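Putative Nitroreductase (Anabaena variabilis ATCC 29413, PDB 3EO7) binds flavin mononucleotide and is probably an oxidoreductase of the nitroreductase family. Local coordinates at residues L456-G461 with V501-T505; A100-G104 with D188-L192; L379-A385 with A433-S439; A181-I185 with G482-D486. Residues are numbered along the deposited sequence.

A flavoprotein carrying two nitroreductase-like regions in one chain shows how contact chemistry follows position in the fold. All four contacts are buried, and contacts 1, 2 and 4 touch the same flavin. Contact 3 is regular strand pairing, about 10 Å from the flavin (H437 side chain to FMN), and shares a sheet with contact 1, where a bulged strand meets helix 452-473 through apolar packing. Contacts 2 and 4 both use helix 181-202 and are polar: a carboxylate clamps a loop in one; in the other, one arginine salt-bridges a loop and the next lies over its glycines. Contacts 1 and 2 meet through Y503 and H191, while contact 4 brings the two regions together.

Contact 1 (L456-G461 with V501-T505); sequences LHMDAG and VIYIT. With FMN (flavin mononucleotide), chain B.
A classic beta bulge packed against a helix brings one residue, Y503, into the flavin pocket. The bulge places I502 and Y503 of strand 501-505 opposite the same residue, H437 of the neighbouring strand, so that both consecutive side chains point toward helix 456-461. I502 adopts phi/psi of -101/-39°, whereas Y503 returns to an extended -157/156°. Helix and strand run almost in the same direction, crossing at -16° with their axes 8.3 Å apart; the CA atoms of H457 and I502, and those of A460 and Y503, are each separated by 6.6 Å. I502 (chi1 m, chi2 m) is the centrepiece. Its CG2 sits over one face of the H457 ring, 3.5 Å from the centroid and 15° off the normal, a CH-pi contact, and lies 4.0 Å from A460 CB. A460 CB also meets Y503 CB at 4.0 Å. The Y503 side chain (chi1 t) extends past the helix, with A460 O at its ring edge 3.7 Å from CD2, and its CE1 is 3.7 Å from FMN C7M. A water links NE2 of H457 (2.8 Å) to O of I502 (2.7 Å), while ND1 of H457 is held by Y453. No direct hydrogen bond joins the segments: they meet by apolar and CH-pi packing plus one bridging water, and the polar end of Y503 is left to H191, beside the flavin's dimethylbenzene end.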
# COMPACT_ATOMS: atom_id res chain seq x y z
N LEU A 456 -2.82 2.86 8.80
CA LEU A 456 -1.40 3.20 8.87
C LEU A 456 -0.56 2.38 7.89
O LEU A 456 0.32 2.92 7.18
CB LEU A 456 -0.85 2.97 10.29
CG LEU A 456 -1.37 3.85 11.41
CD1 LEU A 456 -0.93 3.39 12.81
CD2 LEU A 456 -0.97 5.33 11.11
N HIS A 457 -0.79 1.07 7.89
CA HIS A 457 -0.01 0.14 7.09
C HIS A 457 -0.35 0.32 5.62
O HIS A 457 0.55 0.33 4.78
CB HIS A 457 -0.19 -1.30 7.60
CG HIS A 457 0.58 -1.58 8.85
ND1 HIS A 457 0.15 -1.20 10.10
CD2 HIS A 457 1.79 -2.17 9.03
CE1 HIS A 457 1.04 -1.56 11.00
NE2 HIS A 457 2.05 -2.14 10.38
N MSE A 458 -1.64 0.53 5.30
CA MSE A 458 -1.99 0.79 3.90
C MSE A 458 -1.36 2.11 3.42
O MSE A 458 -0.83 2.19 2.31
CB MSE A 458 -3.49 0.78 3.69
CG MSE A 458 -4.04 -0.64 3.71
SE MSE A 458 -5.93 -0.73 3.25
CE MSE A 458 -6.71 -0.04 4.85
N ASP A 459 -1.39 3.15 4.24
CA ASP A 459 -0.77 4.42 3.84
C ASP A 459 0.75 4.28 3.63
O ASP A 459 1.28 4.83 2.67
CB ASP A 459 -1.05 5.53 4.84
CG ASP A 459 -2.45 6.13 4.69
OD1 ASP A 459 -3.14 5.87 3.65
OD2 ASP A 459 -2.86 6.87 5.65
N ALA A 460 1.43 3.55 4.51
CA ALA A 460 2.86 3.32 4.38
C ALA A 460 3.19 2.56 3.10
O ALA A 460 4.15 2.90 2.38
CB ALA A 460 3.42 2.59 5.61
N GLY A 461 2.38 1.55 2.78
CA GLY A 461 2.57 0.81 1.52
C GLY A 461 2.33 1.68 0.30
O GLY A 461 3.00 1.54 -0.72
N VAL A 501 7.89 1.94 14.47
CA VAL A 501 8.24 1.73 13.07
C VAL A 501 7.20 0.79 12.45
O VAL A 501 6.92 -0.29 13.00
CB VAL A 501 9.66 1.14 12.90
CG1 VAL A 501 9.91 0.75 11.46
CG2 VAL A 501 10.73 2.13 13.42
N ILE A 502 6.62 1.24 11.33
CA ILE A 502 5.60 0.52 10.57
C ILE A 502 6.17 -0.16 9.33
O ILE A 502 5.78 -1.25 8.97
CB ILE A 502 4.49 1.55 10.09
CG1 ILE A 502 3.86 2.24 11.30
CG2 ILE A 502 3.43 0.89 9.23
CD1 ILE A 502 3.34 1.26 12.29
N TYR A 503 7.11 0.50 8.64
CA TYR A 503 7.62 -0.04 7.39
C TYR A 503 8.99 0.54 7.11
O TYR A 503 9.32 1.62 7.60
CB TYR A 503 6.63 0.30 6.27
CG TYR A 503 6.81 -0.36 4.92
CD1 TYR A 503 7.24 -1.68 4.81
CD2 TYR A 503 6.49 0.33 3.76
CE1 TYR A 503 7.40 -2.29 3.59
CE2 TYR A 503 6.62 -0.28 2.50
CZ TYR A 503 7.05 -1.59 2.43
OH TYR A 503 7.18 -2.22 1.26
N ILE A 504 9.76 -0.21 6.32
CA ILE A 504 11.10 0.15 5.89
C ILE A 504 11.18 0.01 4.37
O ILE A 504 10.69 -0.96 3.80
CB ILE A 504 12.16 -0.78 6.53
CG1 ILE A 504 12.11 -0.62 8.04
CG2 ILE A 504 13.55 -0.58 5.92
CD1 ILE A 504 13.05 -1.59 8.81
N THR A 505 11.80 0.99 3.74
CA THR A 505 12.07 0.95 2.30
C THR A 505 13.57 1.26 2.09
O THR A 505 14.03 2.34 2.45
CB THR A 505 11.21 1.92 1.49
OG1 THR A 505 9.83 1.65 1.68
CG2 THR A 505 11.59 1.86 -0.04
N1 FMN B . 12.07 -8.28 -0.15
C2 FMN B . 13.16 -8.69 0.59
O2 FMN B . 14.16 -9.14 0.05
N3 FMN B . 13.18 -8.66 1.96
C4 FMN B . 12.11 -8.25 2.69
O4 FMN B . 12.25 -8.07 3.92
C4A FMN B . 10.99 -7.82 1.98
N5 FMN B . 9.85 -7.44 2.66
C5A FMN B . 8.75 -6.92 1.95
C6 FMN B . 7.63 -6.42 2.60
C7 FMN B . 6.53 -5.93 1.89
C7M FMN B . 5.36 -5.27 2.64
C8 FMN B . 6.55 -5.92 0.50
C8M FMN B . 5.49 -5.22 -0.32
C9 FMN B . 7.68 -6.42 -0.18
C9A FMN B . 8.78 -6.91 0.54
N10 FMN B . 9.89 -7.41 -0.13
C10 FMN B . 10.98 -7.84 0.57
C1' FMN B . 9.87 -7.66 -1.62
C2' FMN B . 9.08 -8.89 -2.02
O2' FMN B . 9.89 -10.07 -1.80
C3' FMN B . 8.66 -8.76 -3.49
O3' FMN B . 7.71 -7.70 -3.63
C4' FMN B . 8.12 -10.07 -4.10
O4' FMN B . 9.14 -11.10 -4.09
C5' FMN B . 7.63 -9.82 -5.51
O5' FMN B . 8.64 -9.32 -6.34
P FMN B . 8.51 -7.93 -7.09
O1P FMN B . 8.42 -6.84 -6.03
O2P FMN B . 9.77 -7.82 -7.93
O3P FMN B . 7.28 -7.94 -7.96
O HOH W 1 4.67 -3.22 10.53

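Contact 2 (A100-G104 with D188-L192); sequences APSAG and DTGHL. With FMN (flavin mononucleotide), chain B.
This is a buried polar clamp between a loop and a helix, where the loop following strand 93-98 lies against helix 181-202 beside the flavin. The loop is extended from A100 to S102, with CA of A100 5.4 Å from CA of L192 and CA of S102 5.0 Å from CA of D188. D188 (chi1 m, chi2 near 3°) uses both carboxylate oxygens: OD2 accepts from S102 OG at 2.7 Å, and OD1 from A103 N at 2.8 Å. The arrangement forms part of the FMN site of the nitroreductase fold, since the loop so held donates S102 N to the ribityl O3' of FMN at 3.0 Å. P101 CG lies over the H191 ring, 3.7 Å from its centroid, in a CH-pi contact; H191 is anchored by Y503 and Q465. One water donates to P101 O and D188 O, both at 2.9 Å, another to A103 O and D188 OD2, both at 2.8 Å. D188 OD1 lies 3.5 Å and H191 CD2 3.7 Å from FMN C8M.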
# COMPACT_ATOMS: atom_id res chain seq x y z
N ALA A 100 2.13 -4.96 -8.40
CA ALA A 100 2.31 -4.60 -7.01
C ALA A 100 3.25 -5.63 -6.33
O ALA A 100 3.08 -6.83 -6.56
CB ALA A 100 0.98 -4.61 -6.26
N PRO A 101 4.21 -5.15 -5.52
CA PRO A 101 5.08 -6.04 -4.74
C PRO A 101 4.24 -6.65 -3.62
O PRO A 101 3.13 -6.20 -3.35
CB PRO A 101 6.15 -5.10 -4.17
CG PRO A 101 5.42 -3.76 -4.07
CD PRO A 101 4.53 -3.72 -5.28
N SER A 102 4.75 -7.70 -3.00
CA SER A 102 4.04 -8.36 -1.89
C SER A 102 5.04 -9.08 -1.03
O SER A 102 5.93 -9.79 -1.56
CB SER A 102 3.03 -9.39 -2.41
OG SER A 102 2.56 -10.27 -1.39
N ALA A 103 4.92 -8.89 0.29
CA ALA A 103 5.81 -9.59 1.25
C ALA A 103 5.72 -11.08 0.98
O ALA A 103 4.64 -11.69 0.94
CB ALA A 103 5.37 -9.26 2.68
N GLY A 104 6.89 -11.69 0.77
CA GLY A 104 6.98 -13.11 0.48
C GLY A 104 6.48 -13.55 -0.87
O GLY A 104 6.43 -14.78 -1.15
N ASP A 188 1.09 -4.66 1.77
CA ASP A 188 0.90 -5.17 0.40
C ASP A 188 -0.27 -4.43 -0.28
O ASP A 188 -0.20 -4.02 -1.44
CB ASP A 188 0.57 -6.66 0.37
CG ASP A 188 1.75 -7.56 0.69
OD1 ASP A 188 2.86 -7.08 1.00
OD2 ASP A 188 1.52 -8.80 0.63
N THR A 189 -1.37 -4.33 0.46
CA THR A 189 -2.55 -3.67 -0.04
C THR A 189 -2.27 -2.21 -0.32
O THR A 189 -2.67 -1.71 -1.35
CB THR A 189 -3.72 -3.87 0.90
OG1 THR A 189 -4.03 -5.28 0.98
CG2 THR A 189 -4.95 -3.09 0.42
N GLY A 190 -1.55 -1.51 0.57
CA GLY A 190 -1.18 -0.12 0.35
C GLY A 190 -0.39 0.07 -0.94
O GLY A 190 -0.62 1.03 -1.65
N HIS A 191 0.51 -0.86 -1.25
CA HIS A 191 1.28 -0.80 -2.50
C HIS A 191 0.32 -0.85 -3.69
O HIS A 191 0.47 -0.08 -4.66
CB HIS A 191 2.33 -1.92 -2.60
CG HIS A 191 3.62 -1.63 -1.88
ND1 HIS A 191 4.67 -0.97 -2.47
CD2 HIS A 191 4.01 -1.89 -0.60
CE1 HIS A 191 5.67 -0.86 -1.59
NE2 HIS A 191 5.30 -1.42 -0.46
N LEU A 192 -0.63 -1.77 -3.64
CA LEU A 192 -1.66 -1.86 -4.69
C LEU A 192 -2.47 -0.56 -4.80
O LEU A 192 -2.76 -0.09 -5.91
CB LEU A 192 -2.55 -3.06 -4.41
CG LEU A 192 -3.81 -3.19 -5.28
CD1 LEU A 192 -3.44 -3.25 -6.76
CD2 LEU A 192 -4.50 -4.50 -4.82
N1 FMN B . 12.07 -8.28 -0.15
C2 FMN B . 13.16 -8.69 0.59
O2 FMN B . 14.16 -9.14 0.05
N3 FMN B . 13.18 -8.66 1.96
C4 FMN B . 12.11 -8.25 2.69
O4 FMN B . 12.25 -8.07 3.92
C4A FMN B . 10.99 -7.82 1.98
N5 FMN B . 9.85 -7.44 2.66
C5A FMN B . 8.75 -6.92 1.95
C6 FMN B . 7.63 -6.42 2.60
C7 FMN B . 6.53 -5.93 1.89
C7M FMN B . 5.36 -5.27 2.64
C8 FMN B . 6.55 -5.92 0.50
C8M FMN B . 5.49 -5.22 -0.32
C9 FMN B . 7.68 -6.42 -0.18
C9A FMN B . 8.78 -6.91 0.54
N10 FMN B . 9.89 -7.41 -0.13
C10 FMN B . 10.98 -7.84 0.57
C1' FMN B . 9.87 -7.66 -1.62
C2' FMN B . 9.08 -8.89 -2.02
O2' FMN B . 9.89 -10.07 -1.80
C3' FMN B . 8.66 -8.76 -3.49
O3' FMN B . 7.71 -7.70 -3.63
C4' FMN B . 8.12 -10.07 -4.10
O4' FMN B . 9.14 -11.10 -4.09
C5' FMN B . 7.63 -9.82 -5.51
O5' FMN B . 8.64 -9.32 -6.34
P FMN B . 8.51 -7.93 -7.09
O1P FMN B . 8.42 -6.84 -6.03
O2P FMN B . 9.77 -7.82 -7.93
O3P FMN B . 7.28 -7.94 -7.96
O HOH W 2 0.26 -6.27 -3.15
O HOH W 3 2.23 -10.96 2.19

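Contact 3 (L379-A385 with A433-S439); sequences LIETFIA and AVIFHTS
At the apolar centre of this antiparallel strand pair, F383 and F436 sit across from each other, their CB atoms 4.4 Å apart, with A385 and V434 beside them at the same CB-CB spacing. Both phenylalanines take chi1 m and chi2 near 80°; the edge of the F436 ring meets A385, CE1 to CB 4.1 Å. On the reverse face of the sheet, CG1 of I384 meets CG1 of I435 at 4.2 Å, and CG2 of T382 meets CG2 of I435 at 3.6 Å. The two strands belong to the mixed sheet of the second nitroreductase region; strand 433-439 lies between 381-390 and 500-508. Their axes come within 4.7 Å at 158°. E381-T438, F383-F436 and A385-V434 are hydrogen-bonded pairs with CA atoms 5.1 Å apart, alternating with the non-hydrogen-bonded pairs T382-H437 (4.9 Å) and I384-I435 (4.6 Å). The backbone hydrogen bonds, donor first, are F383 N-F436 O 3.0 Å, F436 N-F383 O 2.8 Å, E381 N-T438 O 2.8 Å, T438 N-E381 O 2.9 Å, A385 N-V434 O 2.9 Å and V434 N-A385 O 2.8 Å. Toward the E381 end polar groups take over: T438 OG1 bonds to E499, E381 OE1 to Y398, and the hydroxyl of Y358 joins T382 and H437. Just before 379-385 enters its strand, S439 (chi1 t) donates from OG to L379 O at 2.7 Å.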
# COMPACT_ATOMS: atom_id res chain seq x y z
N LEU A 379 -0.73 10.89 10.40
CA LEU A 379 -0.38 9.94 11.42
C LEU A 379 0.99 9.27 11.19
O LEU A 379 1.45 8.50 12.03
CB LEU A 379 -1.45 8.86 11.50
CG LEU A 379 -2.89 9.33 11.71
CD1 LEU A 379 -3.84 8.13 11.77
CD2 LEU A 379 -2.99 10.17 12.98
N ILE A 380 1.60 9.53 10.03
CA ILE A 380 2.83 8.86 9.65
C ILE A 380 4.00 9.84 9.60
O ILE A 380 3.88 10.95 9.05
CB ILE A 380 2.65 8.17 8.29
CG1 ILE A 380 1.70 6.96 8.46
CG2 ILE A 380 4.01 7.72 7.69
CD1 ILE A 380 1.21 6.51 7.23
N GLU A 381 5.09 9.46 10.23
CA GLU A 381 6.31 10.24 10.19
C GLU A 381 7.35 9.47 9.37
O GLU A 381 7.29 8.24 9.23
CB GLU A 381 6.79 10.51 11.60
CG GLU A 381 5.84 11.36 12.44
CD GLU A 381 5.55 12.70 11.84
OE1 GLU A 381 6.46 13.33 11.26
OE2 GLU A 381 4.39 13.17 11.97
N THR A 382 8.33 10.22 8.85
CA THR A 382 9.35 9.65 8.00
C THR A 382 10.73 10.00 8.55
O THR A 382 11.02 11.16 8.83
CB THR A 382 9.21 10.16 6.55
OG1 THR A 382 7.90 9.84 6.05
CG2 THR A 382 10.37 9.59 5.66
N PHE A 383 11.55 8.97 8.76
CA PHE A 383 12.97 9.12 9.18
C PHE A 383 13.81 8.40 8.16
O PHE A 383 13.41 7.35 7.64
CB PHE A 383 13.23 8.55 10.58
CG PHE A 383 12.48 9.29 11.66
CD1 PHE A 383 11.13 9.02 11.90
CD2 PHE A 383 13.11 10.30 12.39
CE1 PHE A 383 10.43 9.74 12.89
CE2 PHE A 383 12.40 11.00 13.38
CZ PHE A 383 11.06 10.71 13.60
N ILE A 384 14.97 8.97 7.85
CA ILE A 384 15.83 8.39 6.86
C ILE A 384 17.21 8.13 7.40
O ILE A 384 17.89 9.04 7.89
CB ILE A 384 15.95 9.30 5.59
CG1 ILE A 384 14.54 9.76 5.15
CG2 ILE A 384 16.69 8.58 4.48
CD1 ILE A 384 14.49 10.51 3.80
N ALA A 385 17.64 6.87 7.34
CA ALA A 385 19.02 6.53 7.66
C ALA A 385 19.79 6.67 6.35
O ALA A 385 19.51 5.97 5.36
CB ALA A 385 19.15 5.11 8.23
N ALA A 433 20.38 4.59 1.28
CA ALA A 433 19.47 5.22 2.25
C ALA A 433 18.35 4.24 2.57
O ALA A 433 17.95 3.42 1.73
CB ALA A 433 18.88 6.51 1.68
N VAL A 434 17.82 4.38 3.77
CA VAL A 434 16.76 3.50 4.24
C VAL A 434 15.68 4.39 4.85
O VAL A 434 15.96 5.17 5.78
CB VAL A 434 17.27 2.47 5.24
CG1 VAL A 434 16.07 1.58 5.71
CG2 VAL A 434 18.39 1.58 4.62
N ILE A 435 14.47 4.33 4.29
CA ILE A 435 13.36 5.14 4.76
C ILE A 435 12.44 4.38 5.72
O ILE A 435 11.92 3.31 5.39
CB ILE A 435 12.58 5.70 3.56
CG1 ILE A 435 13.52 6.56 2.69
CG2 ILE A 435 11.36 6.53 3.99
CD1 ILE A 435 12.83 7.10 1.47
N PHE A 436 12.26 4.94 6.91
CA PHE A 436 11.42 4.38 7.96
C PHE A 436 10.13 5.18 8.09
O PHE A 436 10.17 6.38 8.28
CB PHE A 436 12.14 4.43 9.31
CG PHE A 436 13.36 3.56 9.37
CD1 PHE A 436 14.56 3.98 8.83
CD2 PHE A 436 13.28 2.29 9.91
CE1 PHE A 436 15.67 3.11 8.83
CE2 PHE A 436 14.37 1.45 9.92
CZ PHE A 436 15.55 1.86 9.38
N HIS A 437 9.00 4.49 7.94
CA HIS A 437 7.71 5.08 8.19
C HIS A 437 7.32 4.67 9.60
O HIS A 437 7.38 3.49 9.96
CB HIS A 437 6.68 4.59 7.16
CG HIS A 437 6.92 5.15 5.80
ND1 HIS A 437 7.07 4.35 4.69
CD2 HIS A 437 7.09 6.43 5.39
CE1 HIS A 437 7.27 5.12 3.64
NE2 HIS A 437 7.30 6.39 4.03
N THR A 438 6.91 5.65 10.39
CA THR A 438 6.57 5.42 11.77
C THR A 438 5.25 6.08 12.14
O THR A 438 4.72 6.92 11.42
CB THR A 438 7.66 5.99 12.70
OG1 THR A 438 7.54 7.42 12.75
CG2 THR A 438 9.11 5.58 12.24
N SER A 439 4.73 5.67 13.29
CA SER A 439 3.52 6.27 13.83
C SER A 439 3.43 6.12 15.34
O SER A 439 3.79 5.09 15.89
CB SER A 439 2.27 5.61 13.22
OG SER A 439 1.07 6.28 13.58

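Contact 4 (A181-I185 with G482-D486); sequences AYRRI and GGFFD. With FMN (flavin mononucleotide), chain B.
R184 lays one face of its guanidinium over the peptide that joins G482 to G483, with CZ 3.3 Å from G482 O and NH2 3.4 Å from G483 CA. Its chi1 and chi2 are both m, which folds the chain from a sideways start back across the loop; the CA atoms of R184 and G482 are 6.5 Å apart. Glycine is what permits so close an approach, because a CB on G482 would fall within 2.7 Å of R184 NE, and one on G483 would be tight against NH2 of R184. One residue earlier, R183 (chi1 m, then t, t) reaches out in extended form to D486 (chi1 m). In the resulting salt bridge a single oxygen, OD2 of D486, accepts from R183 NH1 at 2.9 Å and from R183 NH2 at 3.0 Å. F484 CZ lies 3.9 Å from R183 NH1, near the guanidinium plane. Between F484 and D486 the loop makes an inverse gamma turn centred on F485. Both ends of the salt bridge have further partners in the N-terminal part of the chain: R183 bonds to T17 and H14, and D486 OD1 to the amide of Y19. The start of helix 181-202 (181-185) and loop 482-486 come from different nitroreductase regions and meet at the flavin site, where G482 N donates to FMN N5 at 3.1 Å, a backbone hydrogen bond to the redox-active nitrogen common among flavoproteins.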
# COMPACT_ATOMS: atom_id res chain seq x y z
N ALA A 181 1.23 -11.68 9.71
CA ALA A 181 0.70 -11.45 8.38
C ALA A 181 -0.19 -10.21 8.28
O ALA A 181 -0.26 -9.65 7.20
CB ALA A 181 -0.08 -12.68 7.84
N TYR A 182 -0.90 -9.82 9.34
CA TYR A 182 -1.78 -8.66 9.22
C TYR A 182 -1.02 -7.39 8.84
O TYR A 182 -1.51 -6.62 7.99
CB TYR A 182 -2.64 -8.44 10.45
CG TYR A 182 -3.94 -7.74 10.16
CD1 TYR A 182 -4.96 -8.39 9.45
CD2 TYR A 182 -4.19 -6.44 10.61
CE1 TYR A 182 -6.17 -7.76 9.19
CE2 TYR A 182 -5.43 -5.82 10.36
CZ TYR A 182 -6.40 -6.47 9.67
OH TYR A 182 -7.60 -5.85 9.45
N ARG A 183 0.19 -7.18 9.39
CA ARG A 183 1.00 -6.04 8.99
C ARG A 183 1.32 -6.13 7.49
O ARG A 183 1.10 -5.17 6.75
CB ARG A 183 2.35 -6.03 9.74
CG ARG A 183 2.24 -5.87 11.23
CD ARG A 183 3.63 -6.05 11.77
NE ARG A 183 3.83 -5.92 13.20
CZ ARG A 183 4.87 -5.28 13.74
NH1 ARG A 183 5.72 -4.59 12.98
NH2 ARG A 183 5.04 -5.27 15.06
N ARG A 184 1.81 -7.29 7.07
CA ARG A 184 2.22 -7.49 5.68
C ARG A 184 1.05 -7.35 4.70
O ARG A 184 1.20 -6.75 3.63
CB ARG A 184 2.92 -8.86 5.47
CG ARG A 184 4.03 -9.18 6.47
CD ARG A 184 5.18 -8.20 6.47
NE ARG A 184 6.27 -8.80 7.22
CZ ARG A 184 6.38 -8.82 8.55
NH1 ARG A 184 5.56 -8.13 9.33
NH2 ARG A 184 7.37 -9.51 9.10
N ILE A 185 -0.10 -7.90 5.06
CA ILE A 185 -1.29 -7.79 4.23
C ILE A 185 -1.65 -6.34 3.98
O ILE A 185 -1.95 -5.93 2.85
CB ILE A 185 -2.48 -8.49 4.93
CG1 ILE A 185 -2.34 -10.02 4.81
CG2 ILE A 185 -3.84 -8.07 4.31
CD1 ILE A 185 -3.27 -10.81 5.75
N GLY A 482 9.67 -5.90 5.34
CA GLY A 482 8.51 -6.00 6.22
C GLY A 482 8.79 -6.38 7.65
O GLY A 482 8.06 -6.00 8.57
N GLY A 483 9.86 -7.14 7.83
CA GLY A 483 10.28 -7.66 9.13
C GLY A 483 11.56 -7.01 9.61
O GLY A 483 12.54 -6.89 8.88
N PHE A 484 11.55 -6.59 10.87
CA PHE A 484 12.68 -5.88 11.45
C PHE A 484 12.63 -5.97 12.97
O PHE A 484 11.61 -6.40 13.53
CB PHE A 484 12.64 -4.40 10.96
CG PHE A 484 11.28 -3.78 11.07
CD1 PHE A 484 10.84 -3.24 12.27
CD2 PHE A 484 10.40 -3.80 9.97
CE1 PHE A 484 9.54 -2.71 12.38
CE2 PHE A 484 9.11 -3.27 10.09
CZ PHE A 484 8.69 -2.73 11.29
N PHE A 485 13.73 -5.61 13.63
CA PHE A 485 13.75 -5.62 15.08
C PHE A 485 13.12 -4.32 15.58
O PHE A 485 13.82 -3.34 15.85
CB PHE A 485 15.16 -5.84 15.59
CG PHE A 485 15.67 -7.24 15.34
CD1 PHE A 485 14.96 -8.34 15.78
CD2 PHE A 485 16.90 -7.44 14.72
CE1 PHE A 485 15.44 -9.63 15.56
CE2 PHE A 485 17.39 -8.73 14.51
CZ PHE A 485 16.65 -9.81 14.91
N ASP A 486 11.79 -4.38 15.76
CA ASP A 486 10.98 -3.20 16.05
C ASP A 486 11.55 -2.25 17.11
O ASP A 486 11.75 -1.07 16.82
CB ASP A 486 9.58 -3.63 16.52
CG ASP A 486 8.80 -4.40 15.43
OD1 ASP A 486 9.29 -5.50 15.05
OD2 ASP A 486 7.73 -3.90 14.99
N1 FMN B . 12.07 -8.28 -0.15
C2 FMN B . 13.16 -8.69 0.59
O2 FMN B . 14.16 -9.14 0.05
N3 FMN B . 13.18 -8.66 1.96
C4 FMN B . 12.11 -8.25 2.69
O4 FMN B . 12.25 -8.07 3.92
C4A FMN B . 10.99 -7.82 1.98
N5 FMN B . 9.85 -7.44 2.66
C5A FMN B . 8.75 -6.92 1.95
C6 FMN B . 7.63 -6.42 2.60
C7 FMN B . 6.53 -5.93 1.89
C7M FMN B . 5.36 -5.27 2.64
C8 FMN B . 6.55 -5.92 0.50
C8M FMN B . 5.49 -5.22 -0.32
C9 FMN B . 7.68 -6.42 -0.18
C9A FMN B . 8.78 -6.91 0.54
N10 FMN B . 9.89 -7.41 -0.13
C10 FMN B . 10.98 -7.84 0.57
C1' FMN B . 9.87 -7.66 -1.62
C2' FMN B . 9.08 -8.89 -2.02
O2' FMN B . 9.89 -10.07 -1.80
C3' FMN B . 8.66 -8.76 -3.49
O3' FMN B . 7.71 -7.70 -3.63
C4' FMN B . 8.12 -10.07 -4.10
O4' FMN B . 9.14 -11.10 -4.09
C5' FMN B . 7.63 -9.82 -5.51
O5' FMN B . 8.64 -9.32 -6.34
P FMN B . 8.51 -7.93 -7.09
O1P FMN B . 8.42 -6.84 -6.03
O2P FMN B . 9.77 -7.82 -7.93
O3P FMN B . 7.28 -7.94 -7.96